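PDB 2WHN: type IV pilus assembly protein PilC from Thermus thermophilus, which probably serves as an essential inner-membrane component of the type IV pilus machinery, controlling pilus assembly and disassembly and supporting the localization and activity of the ATPase PilB. Local coordinates for residues Leu12-Ile17 with Thr43-Phe48; Ser19-Thr24 with Ala37-Gln42; Arg56-Gly61 with Leu69-Ile74. All blocks are in the same frame, centred on the assembly; numbering follows the deposited sequence.

Contact 1: residues Leu12-Ile17 with Thr43-Phe48; sequences LKDLAI and TENRKF
In the all-helical bundle of the PilC N-terminal domain, Asp14, Asn45 and Phe48 join the first turn of helix 12-28 to the start of helix 46-60. Asn45 is the N-cap of helix 46-60, a place that suits a short polar side chain. Its backbone N gives its hydrogen to a water, 3.1 Å from the water oxygen, and the same water donates to Asp14 OD1 at 2.6 Å, so one molecule ties the two helix starts together. The Asp14 side chain crosses that of Asn45 at about a right angle, OD1 lying 3.3 Å from Asn45 CB. The other carboxylate oxygen of Asp14, OD2, accepts from Gly11 N, an apt role for an acidic residue in a helix's first turn. Phe48, with CG anti to its backbone N (chi1 -157°), extends its ring toward helix 12-28; Asp14 O meets the ring edge near its plane, 3.5 Å from Phe48 CE2. The water also lies at that ring's edge, in plane. Deeper in, Leu15 CD1 packs 4.2 Å from Phe48 CZ. Phe18 stacks edge-to-face with Phe48, Phe75 touches both Leu15 and Phe48, and Leu103 of helix 92-109 packs against Leu15.

Contact 2: residues Ser19-Thr24 with Ala37-Gln42; sequences SRQLAT and AILERQ
With CG lying beside the backbone N and anti to the carbonyl carbon in both residues (chi1 -71° in Gln21, -85° in Leu39), the side chains of Gln21 and Leu39 are aimed across the gap between two successive helices. They belong to the helical hairpin in which helix 12-28 is followed, after a short connection, by helix 32-39. A membrane-spanning helix has been predicted for 17-39, but in this domain that sequence is split into two helices that pack on each other.

The backbones come nearest at Gln21 and Leu39, whose CA atoms are 7.2 Å apart. Leu39 fits this place because its two methyl branches serve different neighbours. CD1 reaches the first helix at Leu22, 3.8 Å from Leu22 CB, and this ordinary apolar contact carries the packing. CD2 is on the Gln21 side, where its spacing is doubtful because the modelled approach to the amide is too short. Glutamine suits a partly exposed flank: its extended methylene stem can pack against leucine, while the far end of the amide passes near the turn, Gln21 NE2 lying 3.9 Å from Gln42 O, too long for a hydrogen bond. Leu39 is buried further by Phe18 and Met25, and Leu22 packs on Leu96 of helix 92-109. On another side of helix 12-28, Arg20 forms salt bridges with Asp97 and Glu104, fastening the same helix to helix 92-109.

Beyond Leu39 the chain bends through a type I beta turn, Leu39 to Gln42. Thr43 OG1 bonds to the carbonyl oxygen of Leu39, and Gln42 N donates to the same Leu39 O at 3.0 Å, closing the turn.

Contact 3: residues Arg56-Gly61 with Leu69-Ile74; sequences RTDVEG and LSKHKI
Asp58 and Lys71 form a salt bridge at the surface of the helical bundle, linking the C-terminal part of helix 46-60 to residues 71-72, which follow helix 65-70. The two side chains approach from opposite directions, and Lys71 NZ donates to Asp58 OD2 at 3.2 Å. It meets that oxygen from above the carboxylate plane, 47° out of it. Lysine suits this exposed position because its chain is long enough to cross the gap: beyond CG it runs fully extended, and Lys71 CD also passes 3.5 Å from Asp58 OD2. Met63, in the loop between the two helices, touches both partners.

The carboxylate is engaged at both oxygens. OD2 accepts a second hydrogen, from a water 2.6 Å away, while OD1 has a weak hydrogen bond from Gln54 NE2. The water in turn lies 3.0 Å from His72 NE2, in the plane of the imidazole at its edge, so a histidine that packs on Ile51 and Val55 is joined to Asp58 through this water. The nearby positive charge of Lys71 would probably favour the ionised aspartate. Ser70 OG and Thr57 OG1 are satisfied locally, by Glu67 O and Lys53 O, three and four residues back in the chain. In the backbone, His72 N donates to Leu69 O at 2.9 Å.

Along the chain, contact 2 falls within the span enclosed by contact 1, and contact 3 follows both. Contacts 1 and 2 share helix 12-28 and have centres about 10 Å apart; contacts 1 and 3 share helix 46-60, their centres about 15 Å apart. Contacts 2 and 3 lie about 14 Å apart. Ile74 joins contact 3 to contact 1, its O being 3.6 Å from Leu15 CD2, and Arg56 packs on Ala37 of contact 2. Helix 12-28 meets both 32-39 and 46-60, and 46-60 in turn meets the residues following 65-70, so the contacts link four helices of one compact bundle, the N-terminal domain of a larger membrane protein, grading from partly buried packing to a surface salt bridge.

Contact 1: residues Leu12-Ile17 with Thr43-Phe48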
loop_
_atom_site.group_PDB
_atom_site.type_symbol
_atom_site.label_atom_id
_atom_site.label_comp_id
_atom_site.label_asym_id
_atom_site.label_seq_id
_atom_site.Cartn_x
_atom_site.Cartn_y
_atom_site.Cartn_z
ATOM N N LEU A 12 -10.895 -4.723 0.246
ATOM C CA LEU A 12 -10.672 -3.997 1.484
ATOM C C LEU A 12 -9.718 -4.768 2.387
ATOM O O LEU A 12 -8.818 -4.184 2.992
ATOM C CB LEU A 12 -12.001 -3.760 2.212
ATOM C CG LEU A 12 -11.895 -3.133 3.605
ATOM C CD1 LEU A 12 -11.238 -1.763 3.534
ATOM C CD2 LEU A 12 -13.265 -3.040 4.271
ATOM N N LYS A 13 -9.936 -6.073 2.499
ATOM C CA LYS A 13 -9.075 -6.911 3.323
ATOM C C LYS A 13 -7.628 -6.820 2.851
ATOM O O LYS A 13 -6.726 -6.552 3.644
ATOM C CB LYS A 13 -9.544 -8.367 3.314
ATOM C CG LYS A 13 -9.037 -9.171 4.504
ATOM C CD LYS A 13 -9.465 -10.628 4.434
ATOM C CE LYS A 13 -8.939 -11.295 3.171
ATOM N NZ LYS A 13 -7.527 -10.910 2.882
ATOM N N ASP A 14 -7.421 -6.990 1.549
ATOM C CA ASP A 14 -6.080 -6.943 0.974
ATOM C C ASP A 14 -5.381 -5.631 1.320
ATOM O O ASP A 14 -4.207 -5.620 1.692
ATOM C CB ASP A 14 -6.140 -7.121 -0.541
ATOM C CG ASP A 14 -6.871 -8.388 -0.951
ATOM O OD1 ASP A 14 -6.232 -9.461 -0.991
ATOM O OD2 ASP A 14 -8.085 -8.310 -1.235
ATOM N N LEU A 15 -6.110 -4.526 1.199
ATOM C CA LEU A 15 -5.548 -3.208 1.466
ATOM C C LEU A 15 -5.258 -2.994 2.950
ATOM O O LEU A 15 -4.240 -2.401 3.311
ATOM C CB LEU A 15 -6.467 -2.103 0.935
ATOM C CG LEU A 15 -5.924 -0.681 1.109
ATOM C CD1 LEU A 15 -4.604 -0.515 0.351
ATOM C CD2 LEU A 15 -6.938 0.344 0.642
ATOM N N ALA A 16 -6.151 -3.477 3.807
ATOM C CA ALA A 16 -5.948 -3.388 5.251
ATOM C C ALA A 16 -4.697 -4.146 5.692
ATOM O O ALA A 16 -3.903 -3.642 6.484
ATOM C CB ALA A 16 -7.171 -3.897 5.997
ATOM N N ILE A 17 -4.540 -5.367 5.189
ATOM C CA ILE A 17 -3.373 -6.186 5.508
ATOM C C ILE A 17 -2.084 -5.513 5.041
ATOM O O ILE A 17 -1.161 -5.294 5.833
ATOM C CB ILE A 17 -3.498 -7.599 4.892
ATOM C CG1 ILE A 17 -4.637 -8.361 5.567
ATOM C CG2 ILE A 17 -2.191 -8.371 5.029
ATOM C CD1 ILE A 17 -4.910 -9.721 4.962
ATOM N N THR A 43 2.235 -10.932 -0.159
ATOM C CA THR A 43 0.902 -10.474 -0.536
ATOM C C THR A 43 0.115 -11.582 -1.242
ATOM O O THR A 43 0.609 -12.199 -2.185
ATOM C CB THR A 43 0.983 -9.234 -1.437
ATOM O OG1 THR A 43 1.634 -8.173 -0.725
ATOM C CG2 THR A 43 -0.408 -8.781 -1.852
ATOM N N GLU A 44 -1.104 -11.836 -0.771
ATOM C CA GLU A 44 -1.847 -13.030 -1.176
ATOM C C GLU A 44 -2.530 -12.868 -2.532
ATOM O O GLU A 44 -2.534 -13.789 -3.347
ATOM C CB GLU A 44 -2.882 -13.412 -0.114
ATOM C CG GLU A 44 -3.165 -14.903 -0.044
ATOM C CD GLU A 44 -4.640 -15.220 0.130
ATOM O OE1 GLU A 44 -5.359 -14.402 0.744
ATOM O OE2 GLU A 44 -5.080 -16.292 -0.345
ATOM N N ASN A 45 -3.145 -11.709 -2.748
ATOM C CA ASN A 45 -3.845 -11.432 -3.997
ATOM C C ASN A 45 -2.879 -11.175 -5.154
ATOM O O ASN A 45 -2.064 -10.258 -5.096
ATOM C CB ASN A 45 -4.785 -10.237 -3.821
ATOM C CG ASN A 45 -5.569 -9.920 -5.080
ATOM O OD1 ASN A 45 -6.640 -10.481 -5.313
ATOM N ND2 ASN A 45 -5.048 -9.005 -5.889
ATOM N N ARG A 46 -2.987 -11.977 -6.209
ATOM C CA ARG A 46 -2.026 -11.933 -7.312
ATOM C C ARG A 46 -1.986 -10.574 -7.994
ATOM O O ARG A 46 -0.924 -10.114 -8.422
ATOM C CB ARG A 46 -2.342 -13.010 -8.352
ATOM C CG ARG A 46 -1.331 -13.071 -9.488
ATOM C CD ARG A 46 -1.895 -13.780 -10.708
ATOM N NE ARG A 46 -2.681 -12.883 -11.554
ATOM C CZ ARG A 46 -2.160 -12.066 -12.465
ATOM N NH1 ARG A 46 -0.848 -12.021 -12.651
ATOM N NH2 ARG A 46 -2.952 -11.290 -13.190
ATOM N N LYS A 47 -3.159 -9.975 -8.166
ATOM C CA LYS A 47 -3.265 -8.676 -8.809
ATOM C C LYS A 47 -2.677 -7.569 -7.937
ATOM O O LYS A 47 -2.037 -6.641 -8.441
ATOM C CB LYS A 47 -4.722 -8.367 -9.155
ATOM C CG LYS A 47 -4.885 -7.264 -10.186
ATOM C CD LYS A 47 -5.975 -7.609 -11.197
ATOM C CE LYS A 47 -5.844 -6.763 -12.454
ATOM N NZ LYS A 47 -6.787 -7.216 -13.525
ATOM N N PHE A 48 -2.877 -7.676 -6.627
ATOM C CA PHE A 48 -2.256 -6.736 -5.701
ATOM C C PHE A 48 -0.745 -6.918 -5.681
ATOM O O PHE A 48 -0.000 -5.939 -5.617
ATOM C CB PHE A 48 -2.831 -6.880 -4.293
ATOM C CG PHE A 48 -2.669 -5.645 -3.445
ATOM C CD1 PHE A 48 -2.441 -4.408 -4.034
ATOM C CD2 PHE A 48 -2.792 -5.712 -2.069
ATOM C CE1 PHE A 48 -2.300 -3.267 -3.256
ATOM C CE2 PHE A 48 -2.679 -4.570 -1.289
ATOM C CZ PHE A 48 -2.428 -3.351 -1.879
HETATM O O HOH W 1 -3.628 -9.234 -1.023
#

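Contact 2: residues Ser19-Thr24 with Ala37-Gln42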
loop_
_atom_site.group_PDB
_atom_site.type_symbol
_atom_site.label_atom_id
_atom_site.label_comp_id
_atom_site.label_asym_id
_atom_site.label_seq_id
_atom_site.Cartn_x
_atom_site.Cartn_y
_atom_site.Cartn_z
ATOM N N SER A 19 -1.536 -2.379 4.471
ATOM C CA SER A 19 -1.314 -1.148 5.225
ATOM C C SER A 19 -0.764 -1.437 6.622
ATOM O O SER A 19 0.123 -0.736 7.102
ATOM C CB SER A 19 -2.612 -0.335 5.331
ATOM O OG SER A 19 -3.091 0.050 4.051
ATOM N N ARG A 20 -1.315 -2.454 7.280
ATOM C CA ARG A 20 -0.809 -2.893 8.578
ATOM C C ARG A 20 0.639 -3.398 8.499
ATOM O O ARG A 20 1.487 -3.026 9.315
ATOM C CB ARG A 20 -1.720 -3.971 9.171
ATOM C CG ARG A 20 -1.280 -4.453 10.548
ATOM C CD ARG A 20 -0.997 -3.267 11.465
ATOM N NE ARG A 20 -2.223 -2.549 11.800
ATOM C CZ ARG A 20 -2.260 -1.339 12.353
ATOM N NH1 ARG A 20 -1.131 -0.699 12.640
ATOM N NH2 ARG A 20 -3.430 -0.773 12.623
ATOM N N GLN A 21 0.913 -4.256 7.522
ATOM C CA GLN A 21 2.260 -4.783 7.315
ATOM C C GLN A 21 3.282 -3.666 7.163
ATOM O O GLN A 21 4.343 -3.688 7.793
ATOM C CB GLN A 21 2.298 -5.681 6.080
ATOM C CG GLN A 21 1.581 -7.013 6.254
ATOM C CD GLN A 21 1.428 -7.756 4.943
ATOM O OE1 GLN A 21 1.410 -7.149 3.871
ATOM N NE2 GLN A 21 1.352 -9.080 5.018
ATOM N N LEU A 22 2.976 -2.715 6.287
ATOM C CA LEU A 22 3.880 -1.610 6.028
ATOM C C LEU A 22 4.029 -0.739 7.274
ATOM O O LEU A 22 5.143 -0.409 7.672
ATOM C CB LEU A 22 3.387 -0.783 4.837
ATOM C CG LEU A 22 4.282 0.375 4.384
ATOM C CD1 LEU A 22 5.703 -0.110 4.082
ATOM C CD2 LEU A 22 3.683 1.093 3.180
ATOM N N ALA A 23 2.904 -0.411 7.909
ATOM C CA ALA A 23 2.906 0.294 9.190
ATOM C C ALA A 23 3.862 -0.361 10.181
ATOM O O ALA A 23 4.603 0.320 10.892
ATOM C CB ALA A 23 1.491 0.320 9.781
ATOM N N THR A 24 3.745 -1.674 10.305
ATOM C CA THR A 24 4.510 -2.434 11.283
ATOM C C THR A 24 6.003 -2.356 10.975
ATOM O O THR A 24 6.808 -2.035 11.845
ATOM C CB THR A 24 4.039 -3.902 11.321
ATOM O OG1 THR A 24 2.765 -3.964 11.976
ATOM C CG2 THR A 24 5.037 -4.786 12.071
ATOM N N ALA A 37 9.841 -4.726 -0.457
ATOM C CA ALA A 37 10.409 -5.969 -0.971
ATOM C C ALA A 37 9.917 -7.187 -0.191
ATOM O O ALA A 37 9.703 -8.260 -0.760
ATOM C CB ALA A 37 11.929 -5.908 -0.959
ATOM N N ILE A 38 9.756 -7.018 1.118
ATOM C CA ILE A 38 9.233 -8.078 1.973
ATOM C C ILE A 38 7.748 -8.279 1.704
ATOM O O ILE A 38 7.275 -9.414 1.600
ATOM C CB ILE A 38 9.430 -7.741 3.465
ATOM C CG1 ILE A 38 10.903 -7.873 3.856
ATOM C CG2 ILE A 38 8.543 -8.621 4.339
ATOM C CD1 ILE A 38 11.354 -6.838 4.872
ATOM N N LEU A 39 7.031 -7.166 1.565
ATOM C CA LEU A 39 5.589 -7.181 1.349
ATOM C C LEU A 39 5.220 -7.815 0.019
ATOM O O LEU A 39 4.211 -8.513 -0.084
ATOM C CB LEU A 39 5.021 -5.759 1.402
ATOM C CG LEU A 39 4.708 -5.272 2.808
ATOM C CD1 LEU A 39 3.991 -3.937 2.771
ATOM C CD2 LEU A 39 3.892 -6.325 3.545
ATOM N N GLU A 40 5.989 -7.485 -1.012
ATOM C CA GLU A 40 5.716 -7.955 -2.363
ATOM C C GLU A 40 5.867 -9.469 -2.448
ATOM O O GLU A 40 5.483 -10.084 -3.441
ATOM C CB GLU A 40 6.652 -7.278 -3.369
ATOM C CG GLU A 40 7.998 -7.972 -3.528
ATOM C CD GLU A 40 8.902 -7.285 -4.539
ATOM O OE1 GLU A 40 8.404 -6.441 -5.313
ATOM O OE2 GLU A 40 10.112 -7.603 -4.568
ATOM N N ARG A 41 6.440 -10.064 -1.408
ATOM C CA ARG A 41 6.595 -11.513 -1.355
ATOM C C ARG A 41 5.535 -12.157 -0.470
ATOM O O ARG A 41 5.305 -13.361 -0.552
ATOM C CB ARG A 41 7.995 -11.898 -0.871
ATOM C CG ARG A 41 9.057 -11.864 -1.958
ATOM C CD ARG A 41 10.324 -12.587 -1.526
ATOM N NE ARG A 41 10.908 -11.991 -0.328
ATOM C CZ ARG A 41 11.556 -10.832 -0.311
ATOM N NH1 ARG A 41 11.704 -10.137 -1.431
ATOM N NH2 ARG A 41 12.053 -10.362 0.826
ATOM N N GLN A 42 4.880 -11.355 0.365
ATOM C CA GLN A 42 3.911 -11.886 1.321
ATOM C C GLN A 42 2.492 -11.384 1.063
ATOM O O GLN A 42 1.645 -11.405 1.957
ATOM C CB GLN A 42 4.335 -11.575 2.760
ATOM C CG GLN A 42 5.779 -11.941 3.068
ATOM C CD GLN A 42 6.072 -11.999 4.557
ATOM O OE1 GLN A 42 5.168 -12.183 5.372
ATOM N NE2 GLN A 42 7.345 -11.866 4.917
#

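Contact 3: residues Arg56-Gly61 with Leu69-Ile74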
loop_
_atom_site.group_PDB
_atom_site.type_symbol
_atom_site.label_atom_id
_atom_site.label_comp_id
_atom_site.label_asym_id
_atom_site.label_seq_id
_atom_site.Cartn_x
_atom_site.Cartn_y
_atom_site.Cartn_z
ATOM N N ARG A 56 7.006 -0.836 -6.121
ATOM C CA ARG A 56 8.374 -0.946 -5.625
ATOM C C ARG A 56 9.392 -0.624 -6.717
ATOM O O ARG A 56 10.409 0.015 -6.460
ATOM C CB ARG A 56 8.632 -2.350 -5.071
ATOM C CG ARG A 56 10.072 -2.586 -4.643
ATOM C CD ARG A 56 10.214 -3.918 -3.932
ATOM N NE ARG A 56 11.563 -4.462 -4.041
ATOM C CZ ARG A 56 12.123 -4.849 -5.184
ATOM N NH1 ARG A 56 11.465 -4.717 -6.327
ATOM N NH2 ARG A 56 13.351 -5.357 -5.184
ATOM N N THR A 57 9.137 -1.123 -7.920
ATOM C CA THR A 57 9.971 -0.816 -9.077
ATOM C C THR A 57 10.033 0.688 -9.313
ATOM O O THR A 57 11.104 1.247 -9.533
ATOM C CB THR A 57 9.422 -1.487 -10.343
ATOM O OG1 THR A 57 9.256 -2.889 -10.100
ATOM C CG2 THR A 57 10.375 -1.288 -11.520
ATOM N N ASP A 58 8.869 1.331 -9.296
ATOM C CA ASP A 58 8.775 2.766 -9.518
ATOM C C ASP A 58 9.572 3.537 -8.474
ATOM O O ASP A 58 10.326 4.448 -8.816
ATOM C CB ASP A 58 7.312 3.219 -9.502
ATOM C CG ASP A 58 6.567 2.828 -10.769
ATOM O OD1 ASP A 58 7.221 2.332 -11.711
ATOM O OD2 ASP A 58 5.335 3.029 -10.828
ATOM N N VAL A 59 9.398 3.171 -7.206
ATOM C CA VAL A 59 10.082 3.861 -6.110
ATOM C C VAL A 59 11.594 3.628 -6.138
ATOM O O VAL A 59 12.386 4.543 -5.893
ATOM C CB VAL A 59 9.534 3.435 -4.737
ATOM C CG1 VAL A 59 10.289 4.145 -3.631
ATOM C CG2 VAL A 59 8.033 3.732 -4.649
ATOM N N GLU A 60 11.996 2.392 -6.401
ATOM C CA GLU A 60 13.413 2.086 -6.525
ATOM C C GLU A 60 14.068 2.922 -7.632
ATOM O O GLU A 60 15.253 3.231 -7.562
ATOM C CB GLU A 60 13.624 0.593 -6.783
ATOM C CG GLU A 60 15.072 0.145 -6.638
ATOM C CD GLU A 60 15.227 -1.360 -6.743
ATOM O OE1 GLU A 60 15.010 -2.063 -5.731
ATOM O OE2 GLU A 60 15.557 -1.843 -7.843
ATOM N N GLY A 61 13.285 3.291 -8.642
ATOM C CA GLY A 61 13.783 4.104 -9.754
ATOM C C GLY A 61 13.867 5.588 -9.427
ATOM O O GLY A 61 14.423 6.371 -10.199
ATOM N N LEU A 69 1.803 5.046 -5.911
ATOM C CA LEU A 69 0.471 4.625 -5.477
ATOM C C LEU A 69 -0.624 5.182 -6.381
ATOM O O LEU A 69 -1.608 4.499 -6.677
ATOM C CB LEU A 69 0.205 5.063 -4.037
ATOM C CG LEU A 69 1.217 4.645 -2.966
ATOM C CD1 LEU A 69 0.801 5.180 -1.604
ATOM C CD2 LEU A 69 1.375 3.135 -2.929
ATOM N N SER A 70 -0.483 6.447 -6.767
ATOM C CA SER A 70 -1.563 7.152 -7.450
ATOM C C SER A 70 -1.860 6.518 -8.803
ATOM O O SER A 70 -2.869 6.831 -9.434
ATOM C CB SER A 70 -1.223 8.633 -7.621
ATOM O OG SER A 70 -0.231 8.808 -8.614
ATOM N N LYS A 71 -0.993 5.604 -9.225
ATOM C CA LYS A 71 -1.173 4.899 -10.488
ATOM C C LYS A 71 -2.230 3.805 -10.387
ATOM O O LYS A 71 -2.616 3.216 -11.395
ATOM C CB LYS A 71 0.146 4.280 -10.948
ATOM C CG LYS A 71 1.106 5.259 -11.592
ATOM C CD LYS A 71 2.415 4.574 -11.941
ATOM C CE LYS A 71 3.253 5.426 -12.878
ATOM N NZ LYS A 71 4.449 4.684 -13.363
ATOM N N HIS A 72 -2.674 3.512 -9.170
ATOM C CA HIS A 72 -3.483 2.322 -8.929
ATOM C C HIS A 72 -4.764 2.628 -8.156
ATOM O O HIS A 72 -4.727 3.241 -7.087
ATOM C CB HIS A 72 -2.655 1.255 -8.212
ATOM C CG HIS A 72 -1.383 0.904 -8.923
ATOM N ND1 HIS A 72 -1.339 0.012 -9.973
ATOM C CD2 HIS A 72 -0.111 1.334 -8.741
ATOM C CE1 HIS A 72 -0.096 -0.092 -10.408
ATOM N NE2 HIS A 72 0.669 0.703 -9.680
ATOM N N LYS A 73 -5.888 2.157 -8.689
ATOM C CA LYS A 73 -7.207 2.566 -8.216
ATOM C C LYS A 73 -7.435 2.208 -6.751
ATOM O O LYS A 73 -8.165 2.900 -6.042
ATOM C CB LYS A 73 -8.304 1.938 -9.081
ATOM C CG LYS A 73 -8.320 2.428 -10.522
ATOM C CD LYS A 73 -8.729 1.320 -11.497
ATOM C CE LYS A 73 -9.835 0.440 -10.928
ATOM N NZ LYS A 73 -11.163 1.109 -10.962
ATOM N N ILE A 74 -6.832 1.113 -6.306
ATOM C CA ILE A 74 -7.062 0.623 -4.947
ATOM C C ILE A 74 -6.698 1.657 -3.872
ATOM O O ILE A 74 -7.201 1.604 -2.749
ATOM C CB ILE A 74 -6.308 -0.698 -4.689
ATOM C CG1 ILE A 74 -6.579 -1.205 -3.271
ATOM C CG2 ILE A 74 -4.813 -0.520 -4.931
ATOM C CD1 ILE A 74 -8.040 -1.528 -3.002
HETATM O O HOH W 2 3.240 2.138 -9.487
#